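Local coordinates for protein putative rRNA methylase (Clostridium thermocellum ATCC 27405, PDB 3EEY) that binds S-adenosylmethionine and probably works as a methyltransferase, perhaps one that modifies ribosomal RNA, at residues M86-N100 with K124-V138. Residues are numbered along the deposited sequence; the frame is centred on the assembly and turned at random.
Sequences MDKYIDCPVKAVMFN and KAMELLVTGGIITVV. With SAM (S-adenosylmethionine), chain K.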
ATOM      1  N   MET A  86      -6.595 -15.589 -21.827  1.00 43.32           N
ATOM      2  CA  MET A  86      -5.726 -14.527 -22.354  1.00 38.65           C
ATOM      3  C   MET A  86      -4.465 -15.047 -23.052  1.00 43.94           C
ATOM      4  O   MET A  86      -3.895 -14.364 -23.908  1.00 40.71           O
ATOM      5  CB  MET A  86      -5.406 -13.438 -21.293  1.00 39.37           C
ATOM      6  CG  MET A  86      -4.347 -13.778 -20.236  1.00 33.12           C
ATOM      7  SD  MET A  86      -3.766 -12.400 -19.205  1.00 20.17           S
ATOM      8  CE  MET A  86      -5.304 -11.923 -18.419  1.00 20.77           C
ATOM      9  N   ASP A  87      -4.056 -16.265 -22.699  1.00 44.80           N
ATOM     10  CA  ASP A  87      -2.868 -16.908 -23.274  1.00 49.25           C
ATOM     11  C   ASP A  87      -3.049 -17.357 -24.731  1.00 49.54           C
ATOM     12  O   ASP A  87      -2.069 -17.578 -25.443  1.00 55.21           O
ATOM     13  CB  ASP A  87      -2.425 -18.092 -22.406  1.00 46.61           C
ATOM     14  CG  ASP A  87      -3.518 -19.137 -22.225  1.00 53.35           C
ATOM     15  OD1 ASP A  87      -4.713 -18.778 -22.152  1.00 52.22           O
ATOM     16  OD2 ASP A  87      -3.178 -20.332 -22.136  1.00 63.29           O
ATOM     17  N   LYS A  88      -4.302 -17.487 -25.162  1.00 46.02           N
ATOM     18  CA  LYS A  88      -4.637 -17.821 -26.551  1.00 52.87           C
ATOM     19  C   LYS A  88      -4.400 -16.657 -27.521  1.00 53.93           C
ATOM     20  O   LYS A  88      -4.317 -16.860 -28.733  1.00 51.51           O
ATOM     21  CB  LYS A  88      -6.096 -18.278 -26.657  1.00 48.32           C
ATOM     22  CG  LYS A  88      -6.388 -19.598 -25.965  1.00 53.14           C
ATOM     23  CD  LYS A  88      -7.859 -19.949 -26.002  1.00 48.44           C
ATOM     24  CE  LYS A  88      -8.111 -21.207 -25.198  1.00 62.31           C
ATOM     25  NZ  LYS A  88      -9.558 -21.489 -25.012  1.00 69.27           N
ATOM     26  N   TYR A  89      -4.287 -15.446 -26.983  1.00 47.13           N
ATOM     27  CA  TYR A  89      -4.251 -14.250 -27.806  1.00 45.88           C
ATOM     28  C   TYR A  89      -2.936 -13.508 -27.672  1.00 48.08           C
ATOM     29  O   TYR A  89      -2.582 -12.695 -28.525  1.00 53.60           O
ATOM     30  CB  TYR A  89      -5.410 -13.332 -27.430  1.00 43.27           C
ATOM     31  CG  TYR A  89      -6.774 -13.968 -27.555  1.00 42.80           C
ATOM     32  CD1 TYR A  89      -7.488 -13.907 -28.754  1.00 43.11           C
ATOM     33  CD2 TYR A  89      -7.364 -14.613 -26.467  1.00 40.13           C
ATOM     34  CE1 TYR A  89      -8.756 -14.486 -28.868  1.00 44.88           C
ATOM     35  CE2 TYR A  89      -8.629 -15.196 -26.572  1.00 48.21           C
ATOM     36  CZ  TYR A  89      -9.314 -15.129 -27.777  1.00 48.74           C
ATOM     37  OH  TYR A  89     -10.563 -15.689 -27.883  1.00 46.27           O
ATOM     38  N   ILE A  90      -2.215 -13.789 -26.588  1.00 51.52           N
ATOM     39  CA  ILE A  90      -0.968 -13.097 -26.271  1.00 50.82           C
ATOM     40  C   ILE A  90       0.166 -14.121 -26.171  1.00 56.43           C
ATOM     41  O   ILE A  90       0.016 -15.154 -25.513  1.00 56.24           O
ATOM     42  CB  ILE A  90      -1.098 -12.273 -24.950  1.00 45.23           C
ATOM     43  CG1 ILE A  90      -2.356 -11.394 -24.987  1.00 48.32           C
ATOM     44  CG2 ILE A  90       0.148 -11.413 -24.713  1.00 42.71           C
ATOM     45  CD1 ILE A  90      -2.846 -10.905 -23.641  1.00 51.17           C
ATOM     46  N   ASP A  91       1.285 -13.841 -26.836  1.00 63.63           N
ATOM     47  CA  ASP A  91       2.449 -14.732 -26.817  1.00 76.67           C
ATOM     48  C   ASP A  91       3.738 -14.018 -26.406  1.00 78.28           C
ATOM     49  O   ASP A  91       4.744 -14.666 -26.105  1.00 85.12           O
ATOM     50  CB  ASP A  91       2.620 -15.445 -28.169  1.00 84.11           C
ATOM     51  CG  ASP A  91       2.829 -14.480 -29.336  1.00 98.58           C
ATOM     52  OD1 ASP A  91       2.420 -13.299 -29.249  1.00106.27           O
ATOM     53  OD2 ASP A  91       3.399 -14.915 -30.360  1.00105.99           O
ATOM     54  N   CYS A  92       3.694 -12.688 -26.399  1.00 76.13           N
ATOM     55  CA  CYS A  92       4.816 -11.852 -25.965  1.00 73.77           C
ATOM     56  C   CYS A  92       4.741 -11.613 -24.449  1.00 72.18           C
ATOM     57  O   CYS A  92       3.667 -11.758 -23.859  1.00 71.07           O
ATOM     58  CB  CYS A  92       4.784 -10.517 -26.718  1.00 70.85           C
ATOM     59  SG  CYS A  92       3.272  -9.572 -26.433  1.00 66.70           S
ATOM     60  N   PRO A  93       5.882 -11.280 -23.806  1.00 70.02           N
ATOM     61  CA  PRO A  93       5.837 -10.858 -22.401  1.00 68.64           C
ATOM     62  C   PRO A  93       5.145  -9.504 -22.191  1.00 63.96           C
ATOM     63  O   PRO A  93       5.408  -8.547 -22.927  1.00 62.18           O
ATOM     64  CB  PRO A  93       7.319 -10.753 -22.014  1.00 68.84           C
ATOM     65  CG  PRO A  93       8.056 -11.516 -23.061  1.00 73.39           C
ATOM     66  CD  PRO A  93       7.267 -11.328 -24.307  1.00 69.77           C
ATOM     67  N   VAL A  94       4.269  -9.435 -21.190  1.00 57.14           N
ATOM     68  CA  VAL A  94       3.550  -8.199 -20.881  1.00 50.23           C
ATOM     69  C   VAL A  94       4.148  -7.470 -19.677  1.00 47.23           C
ATOM     70  O   VAL A  94       4.727  -8.093 -18.782  1.00 43.97           O
ATOM     71  CB  VAL A  94       2.011  -8.413 -20.701  1.00 48.87           C
ATOM     72  CG1 VAL A  94       1.419  -9.096 -21.922  1.00 50.14           C
ATOM     73  CG2 VAL A  94       1.687  -9.206 -19.434  1.00 52.12           C
ATOM     74  N   LYS A  95       4.024  -6.147 -19.677  1.00 42.52           N
ATOM     75  CA  LYS A  95       4.544  -5.330 -18.585  1.00 44.23           C
ATOM     76  C   LYS A  95       3.556  -5.232 -17.427  1.00 43.58           C
ATOM     77  O   LYS A  95       3.960  -5.241 -16.268  1.00 39.39           O
ATOM     78  CB  LYS A  95       4.923  -3.934 -19.083  1.00 33.05           C
ATOM     79  CG  LYS A  95       5.811  -3.129 -18.135  1.00 40.97           C
ATOM     80  CD  LYS A  95       7.207  -3.734 -18.009  1.00 53.75           C
ATOM     81  CE  LYS A  95       8.239  -2.697 -17.587  1.00 61.13           C
ATOM     82  NZ  LYS A  95       8.493  -1.700 -18.668  1.00 67.43           N
ATOM     83  N   ALA A  96       2.265  -5.141 -17.748  1.00 40.38           N
ATOM     84  CA  ALA A  96       1.246  -4.936 -16.734  1.00 37.73           C
ATOM     85  C   ALA A  96      -0.087  -5.548 -17.107  1.00 37.91           C
ATOM     86  O   ALA A  96      -0.396  -5.693 -18.279  1.00 41.17           O
ATOM     87  CB  ALA A  96       1.081  -3.457 -16.433  1.00 37.89           C
ATOM     88  N   VAL A  97      -0.856  -5.941 -16.089  1.00 38.21           N
ATOM     89  CA  VAL A  97      -2.221  -6.430 -16.267  1.00 33.66           C
ATOM     90  C   VAL A  97      -3.094  -5.775 -15.200  1.00 35.68           C
ATOM     91  O   VAL A  97      -2.719  -5.728 -14.038  1.00 41.05           O
ATOM     92  CB  VAL A  97      -2.330  -7.981 -16.160  1.00 36.38           C
ATOM     93  CG1 VAL A  97      -3.695  -8.470 -16.639  1.00 25.31           C
ATOM     94  CG2 VAL A  97      -1.254  -8.677 -16.968  1.00 32.40           C
ATOM     95  N   MET A  98      -4.250  -5.257 -15.598  1.00 38.01           N
ATOM     96  CA  MET A  98      -5.171  -4.656 -14.649  1.00 29.72           C
ATOM     97  C   MET A  98      -6.430  -5.515 -14.500  1.00 32.67           C
ATOM     98  O   MET A  98      -7.076  -5.864 -15.489  1.00 38.40           O
ATOM     99  CB  MET A  98      -5.527  -3.212 -15.043  1.00 31.01           C
ATOM    100  CG  MET A  98      -4.350  -2.227 -15.097  1.00 27.98           C
ATOM    101  SD  MET A  98      -4.830  -0.516 -15.498  1.00 20.11           S
ATOM    102  CE  MET A  98      -5.259   0.170 -13.926  1.00 20.89           C
ATOM    103  N   PHE A  99      -6.753  -5.867 -13.259  1.00 37.25           N
ATOM    104  CA  PHE A  99      -8.021  -6.529 -12.925  1.00 28.05           C
ATOM    105  C   PHE A  99      -8.878  -5.600 -12.093  1.00 22.90           C
ATOM    106  O   PHE A  99      -8.406  -4.981 -11.128  1.00 25.01           O
ATOM    107  CB  PHE A  99      -7.783  -7.807 -12.121  1.00 30.26           C
ATOM    108  CG  PHE A  99      -7.267  -8.945 -12.930  1.00 24.53           C
ATOM    109  CD1 PHE A  99      -8.142  -9.865 -13.492  1.00 22.02           C
ATOM    110  CD2 PHE A  99      -5.909  -9.108 -13.126  1.00 25.19           C
ATOM    111  CE1 PHE A  99      -7.663 -10.924 -14.234  1.00 28.26           C
ATOM    112  CE2 PHE A  99      -5.419 -10.168 -13.864  1.00 26.03           C
ATOM    113  CZ  PHE A  99      -6.287 -11.070 -14.426  1.00 20.23           C
ATOM    114  N   ASN A 100     -10.143  -5.509 -12.465  1.00 30.54           N
ATOM    115  CA  ASN A 100     -11.125  -4.761 -11.700  1.00 35.71           C
ATOM    116  C   ASN A 100     -12.320  -5.680 -11.464  1.00 37.33           C
ATOM    117  O   ASN A 100     -13.115  -5.913 -12.367  1.00 48.36           O
ATOM    118  CB  ASN A 100     -11.511  -3.514 -12.490  1.00 44.54           C
ATOM    119  CG  ASN A 100     -11.870  -2.354 -11.609  1.00 48.18           C
ATOM    120  OD1 ASN A 100     -12.997  -2.254 -11.137  1.00 61.08           O
ATOM    121  ND2 ASN A 100     -10.913  -1.457 -11.384  1.00 52.03           N
ATOM    122  N   LYS A 124      -2.511 -17.080 -15.601  1.00 42.27           N
ATOM    123  CA  LYS A 124      -2.127 -16.785 -16.981  1.00 38.35           C
ATOM    124  C   LYS A 124      -1.374 -15.465 -17.060  1.00 42.22           C
ATOM    125  O   LYS A 124      -0.345 -15.371 -17.734  1.00 42.43           O
ATOM    126  CB  LYS A 124      -3.355 -16.749 -17.910  1.00 45.02           C
ATOM    127  CG  LYS A 124      -4.138 -18.064 -18.062  1.00 44.13           C
ATOM    128  CD  LYS A 124      -3.228 -19.278 -18.263  1.00 61.16           C
ATOM    129  CE  LYS A 124      -3.954 -20.506 -18.816  1.00 62.59           C
ATOM    130  NZ  LYS A 124      -5.431 -20.510 -18.615  1.00 74.73           N
ATOM    131  N   ALA A 125      -1.886 -14.456 -16.360  1.00 40.83           N
ATOM    132  CA  ALA A 125      -1.249 -13.146 -16.299  1.00 33.44           C
ATOM    133  C   ALA A 125       0.119 -13.223 -15.633  1.00 39.15           C
ATOM    134  O   ALA A 125       1.058 -12.575 -16.090  1.00 33.66           O
ATOM    135  CB  ALA A 125      -2.137 -12.152 -15.575  1.00 33.28           C
ATOM    136  N   MET A 126       0.223 -14.010 -14.556  1.00 42.72           N
ATOM    137  CA  MET A 126       1.502 -14.202 -13.855  1.00 40.19           C
ATOM    138  C   MET A 126       2.551 -14.888 -14.740  1.00 42.37           C
ATOM    139  O   MET A 126       3.726 -14.541 -14.676  1.00 50.36           O
ATOM    140  CB  MET A 126       1.319 -14.941 -12.517  1.00 41.78           C
ATOM    141  CG  MET A 126       0.959 -14.041 -11.327  1.00 45.10           C
ATOM    142  SD  MET A 126       0.847 -14.811  -9.683  1.00 27.58           S
ATOM    143  CE  MET A 126      -0.772 -15.551  -9.776  1.00 30.49           C
ATOM    144  N   GLU A 127       2.118 -15.847 -15.563  1.00 44.17           N
ATOM    145  CA  GLU A 127       2.991 -16.497 -16.545  0.50 41.89           C
ATOM    146  C   GLU A 127       3.448 -15.520 -17.630  1.00 40.72           C
ATOM    147  O   GLU A 127       4.619 -15.501 -18.010  1.00 39.92           O
ATOM    148  CB  GLU A 127       2.277 -17.692 -17.187  0.50 44.16           C
ATOM    149  CG  GLU A 127       2.366 -18.989 -16.383  0.50 46.86           C
ATOM    150  CD  GLU A 127       1.228 -19.959 -16.669  0.50 56.03           C
ATOM    151  OE1 GLU A 127       0.684 -19.951 -17.800  0.50 47.43           O
ATOM    152  OE2 GLU A 127       0.879 -20.738 -15.751  0.50 54.55           O
ATOM    153  N   LEU A 128       2.507 -14.709 -18.118  1.00 39.54           N
ATOM    154  CA  LEU A 128       2.753 -13.754 -19.204  1.00 40.85           C
ATOM    155  C   LEU A 128       3.592 -12.544 -18.818  1.00 40.36           C
ATOM    156  O   LEU A 128       4.138 -11.878 -19.691  1.00 49.16           O
ATOM    157  CB  LEU A 128       1.419 -13.286 -19.808  1.00 43.53           C
ATOM    158  CG  LEU A 128       0.734 -14.192 -20.837  1.00 45.62           C
ATOM    159  CD1 LEU A 128      -0.678 -13.718 -21.118  1.00 39.16           C
ATOM    160  CD2 LEU A 128       1.541 -14.261 -22.133  1.00 54.79           C
ATOM    161  N   LEU A 129       3.682 -12.257 -17.518  1.00 46.38           N
ATOM    162  CA  LEU A 129       4.434 -11.110 -17.001  1.00 41.82           C
ATOM    163  C   LEU A 129       5.918 -11.238 -17.203  1.00 43.78           C
ATOM    164  O   LEU A 129       6.497 -12.295 -16.940  1.00 42.68           O
ATOM    165  CB  LEU A 129       4.206 -10.926 -15.501  1.00 45.68           C
ATOM    166  CG  LEU A 129       3.137  -9.990 -14.951  1.00 41.98           C
ATOM    167  CD1 LEU A 129       3.463  -9.730 -13.492  1.00 33.02           C
ATOM    168  CD2 LEU A 129       3.060  -8.682 -15.724  1.00 28.41           C
ATOM    169  N   VAL A 130       6.519 -10.144 -17.662  1.00 41.63           N
ATOM    170  CA  VAL A 130       7.961  -9.988 -17.710  1.00 45.05           C
ATOM    171  C   VAL A 130       8.446  -9.760 -16.267  1.00 50.96           C
ATOM    172  O   VAL A 130       7.681  -9.289 -15.418  1.00 51.66           O
ATOM    173  CB  VAL A 130       8.352  -8.829 -18.690  1.00 45.22           C
ATOM    174  CG1 VAL A 130       7.983  -7.459 -18.126  1.00 42.02           C
ATOM    175  CG2 VAL A 130       9.824  -8.887 -19.065  1.00 58.60           C
ATOM    176  N   THR A 131       9.691 -10.133 -15.972  1.00 52.90           N
ATOM    177  CA  THR A 131      10.277  -9.830 -14.666  1.00 53.44           C
ATOM    178  C   THR A 131      10.297  -8.322 -14.448  1.00 50.33           C
ATOM    179  O   THR A 131      10.637  -7.561 -15.351  1.00 49.33           O
ATOM    180  CB  THR A 131      11.691 -10.435 -14.473  1.00 55.31           C
ATOM    181  OG1 THR A 131      12.364 -10.509 -15.737  1.00 79.05           O
ATOM    182  CG2 THR A 131      11.588 -11.820 -13.907  1.00 49.85           C
ATOM    183  N   GLY A 132       9.890  -7.901 -13.255  1.00 46.88           N
ATOM    184  CA  GLY A 132       9.725  -6.487 -12.953  1.00 45.38           C
ATOM    185  C   GLY A 132       8.405  -5.922 -13.454  1.00 44.44           C
ATOM    186  O   GLY A 132       8.220  -4.711 -13.453  1.00 49.17           O
ATOM    187  N   GLY A 133       7.498  -6.801 -13.886  1.00 46.03           N
ATOM    188  CA  GLY A 133       6.159  -6.416 -14.332  1.00 40.08           C
ATOM    189  C   GLY A 133       5.153  -6.467 -13.200  1.00 40.44           C
ATOM    190  O   GLY A 133       5.441  -7.044 -12.167  1.00 30.96           O
ATOM    191  N   ILE A 134       3.972  -5.876 -13.399  1.00 38.18           N
ATOM    192  CA  ILE A 134       2.987  -5.728 -12.314  1.00 34.10           C
ATOM    193  C   ILE A 134       1.576  -6.147 -12.708  1.00 29.52           C
ATOM    194  O   ILE A 134       1.158  -5.949 -13.834  1.00 34.76           O
ATOM    195  CB  ILE A 134       3.016  -4.281 -11.708  1.00 33.57           C
ATOM    196  CG1 ILE A 134       2.204  -4.198 -10.412  1.00 29.76           C
ATOM    197  CG2 ILE A 134       2.504  -3.224 -12.712  1.00 38.21           C
ATOM    198  CD1 ILE A 134       2.952  -3.649  -9.235  1.00 34.28           C
ATOM    199  N   ILE A 135       0.861  -6.767 -11.782  1.00 34.74           N
ATOM    200  CA  ILE A 135      -0.575  -6.966 -11.905  1.00 28.94           C
ATOM    201  C   ILE A 135      -1.204  -6.179 -10.771  1.00 36.94           C
ATOM    202  O   ILE A 135      -0.769  -6.297  -9.629  1.00 37.80           O
ATOM    203  CB  ILE A 135      -0.979  -8.457 -11.775  1.00 31.53           C
ATOM    204  CG1 ILE A 135      -0.371  -9.277 -12.910  1.00 33.96           C
ATOM    205  CG2 ILE A 135      -2.518  -8.626 -11.765  1.00 16.18           C
ATOM    206  CD1 ILE A 135      -0.142 -10.736 -12.574  1.00 36.58           C
ATOM    207  N   THR A 136      -2.209  -5.360 -11.085  1.00 31.80           N
ATOM    208  CA  THR A 136      -3.034  -4.751 -10.048  1.00 38.07           C
ATOM    209  C   THR A 136      -4.431  -5.375 -10.062  1.00 31.47           C
ATOM    210  O   THR A 136      -4.987  -5.635 -11.120  1.00 37.52           O
ATOM    211  CB  THR A 136      -3.129  -3.219 -10.196  1.00 40.43           C
ATOM    212  OG1 THR A 136      -3.781  -2.901 -11.427  1.00 32.39           O
ATOM    213  CG2 THR A 136      -1.742  -2.583 -10.170  1.00 30.14           C
ATOM    214  N   VAL A 137      -4.963  -5.652  -8.878  1.00 31.68           N
ATOM    215  CA  VAL A 137      -6.295  -6.239  -8.714  1.00 26.22           C
ATOM    216  C   VAL A 137      -7.089  -5.371  -7.733  1.00 23.54           C
ATOM    217  O   VAL A 137      -6.789  -5.329  -6.537  1.00 31.14           O
ATOM    218  CB  VAL A 137      -6.218  -7.704  -8.180  1.00 30.57           C
ATOM    219  CG1 VAL A 137      -7.572  -8.392  -8.263  1.00 31.77           C
ATOM    220  CG2 VAL A 137      -5.177  -8.510  -8.932  1.00 25.00           C
ATOM    221  N   VAL A 138      -8.077  -4.637  -8.244  1.00 35.79           N
ATOM    222  CA  VAL A 138      -9.001  -3.922  -7.373  1.00 21.37           C
ATOM    223  C   VAL A 138     -10.174  -4.870  -7.096  1.00 32.07           C
ATOM    224  O   VAL A 138     -10.878  -5.278  -8.011  1.00 34.55           O
ATOM    225  CB  VAL A 138      -9.472  -2.571  -7.978  1.00 32.38           C
ATOM    226  CG1 VAL A 138     -10.373  -1.828  -7.004  1.00 20.90           C
ATOM    227  CG2 VAL A 138      -8.279  -1.694  -8.321  1.00 19.61           C
TER
HETATM  228  N   SAM K 300     -12.239  -1.474 -15.487  1.00 55.01           N
HETATM  229  CA  SAM K 300     -13.709  -1.427 -15.768  1.00 64.02           C
HETATM  230  C   SAM K 300     -14.182  -0.016 -16.128  1.00 62.82           C
HETATM  231  O   SAM K 300     -15.370   0.318 -16.055  1.00 62.55           O
HETATM  232  OXT SAM K 300     -13.373   0.824 -16.520  1.00 68.37           O
HETATM  233  CB  SAM K 300     -14.495  -2.027 -14.608  1.00 60.84           C
HETATM  234  CG  SAM K 300     -14.605  -3.546 -14.701  1.00 54.72           C
HETATM  235  SD  SAM K 300     -16.162  -4.205 -14.045  1.00 40.18           S
HETATM  236  CE  SAM K 300     -15.888  -3.981 -12.265  1.00 61.42           C
HETATM  237  C5' SAM K 300     -15.895  -5.981 -14.295  1.00 51.26           C
HETATM  238  C4' SAM K 300     -15.972  -6.335 -15.783  1.00 50.71           C
HETATM  239  O4' SAM K 300     -15.399  -7.604 -16.038  1.00 46.78           O
HETATM  240  C3' SAM K 300     -17.410  -6.381 -16.297  1.00 52.41           C
HETATM  241  O3' SAM K 300     -17.498  -5.573 -17.447  1.00 47.92           O
HETATM  242  C2' SAM K 300     -17.656  -7.839 -16.633  1.00 53.28           C
HETATM  243  O2' SAM K 300     -18.517  -8.017 -17.742  1.00 46.74           O
HETATM  244  C1' SAM K 300     -16.239  -8.324 -16.919  1.00 44.92           C
HETATM  245  N9  SAM K 300     -16.062  -9.780 -16.751  1.00 44.64           N
HETATM  246  C8  SAM K 300     -16.793 -10.654 -15.981  1.00 39.33           C
HETATM  247  N7  SAM K 300     -16.273 -11.897 -16.138  1.00 41.58           N
HETATM  248  C5  SAM K 300     -15.227 -11.820 -16.997  1.00 36.22           C
HETATM  249  C6  SAM K 300     -14.345 -12.763 -17.514  1.00 31.10           C
HETATM  250  N6  SAM K 300     -14.416 -14.049 -17.181  1.00 42.74           N
HETATM  251  N1  SAM K 300     -13.374 -12.349 -18.399  1.00 46.60           N
HETATM  252  C2  SAM K 300     -13.256 -11.031 -18.783  1.00 30.90           C
HETATM  253  N3  SAM K 300     -14.123 -10.106 -18.260  1.00 39.95           N
HETATM  254  C4  SAM K 300     -15.090 -10.493 -17.389  1.00 33.83           C
HETATM  255  O   HOH W   1      -6.485  -2.885 -11.583  1.00 26.37           O
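A beta-alpha-beta crossover of the Rossmann-like methyltransferase fold brings strands 96-100 and 133-138 together as parallel neighbours, 8° apart, with the end of helix 115-128 over the face of Val97, Phe99 and Ile135. In the alternating parallel pattern Val97 N donates to Ile134 O (3.0 Å) and Val97 O accepts from Thr136 N; Phe99 N then reaches Thr136 O (2.8 Å) almost straight, at 170°. Near the helix end, Val94 N binds Leu128 O (2.9 Å) and Val94 O takes Val130 N, before a type II turn whose Gly132 tolerates positive phi. On the helix's sheet-facing side, small Ala125 suits a close approach: its CB meets Val97 CG2 at 3.8 Å and lies at the edge of the Phe99 ring. Ile135 CG2 also reaches that edge, 3.7 Å from Phe99 CD2. Leu128 spreads its two methyls, CD1 against Met86 CG (3.8 Å) and CD2 against Ile90 CG2. On the face of Met98, a water donates to Phe99 O and lies 2.7 Å from Thr136 OG1, giving the buried hydroxyl a polar partner. Asn100 O lies 3.4 Å from SAM CE, placing the strand end at the cofactor. Strands 25-28 and 181-187 flank the pair, and helices 8-19 and 35-44 pack over Met98.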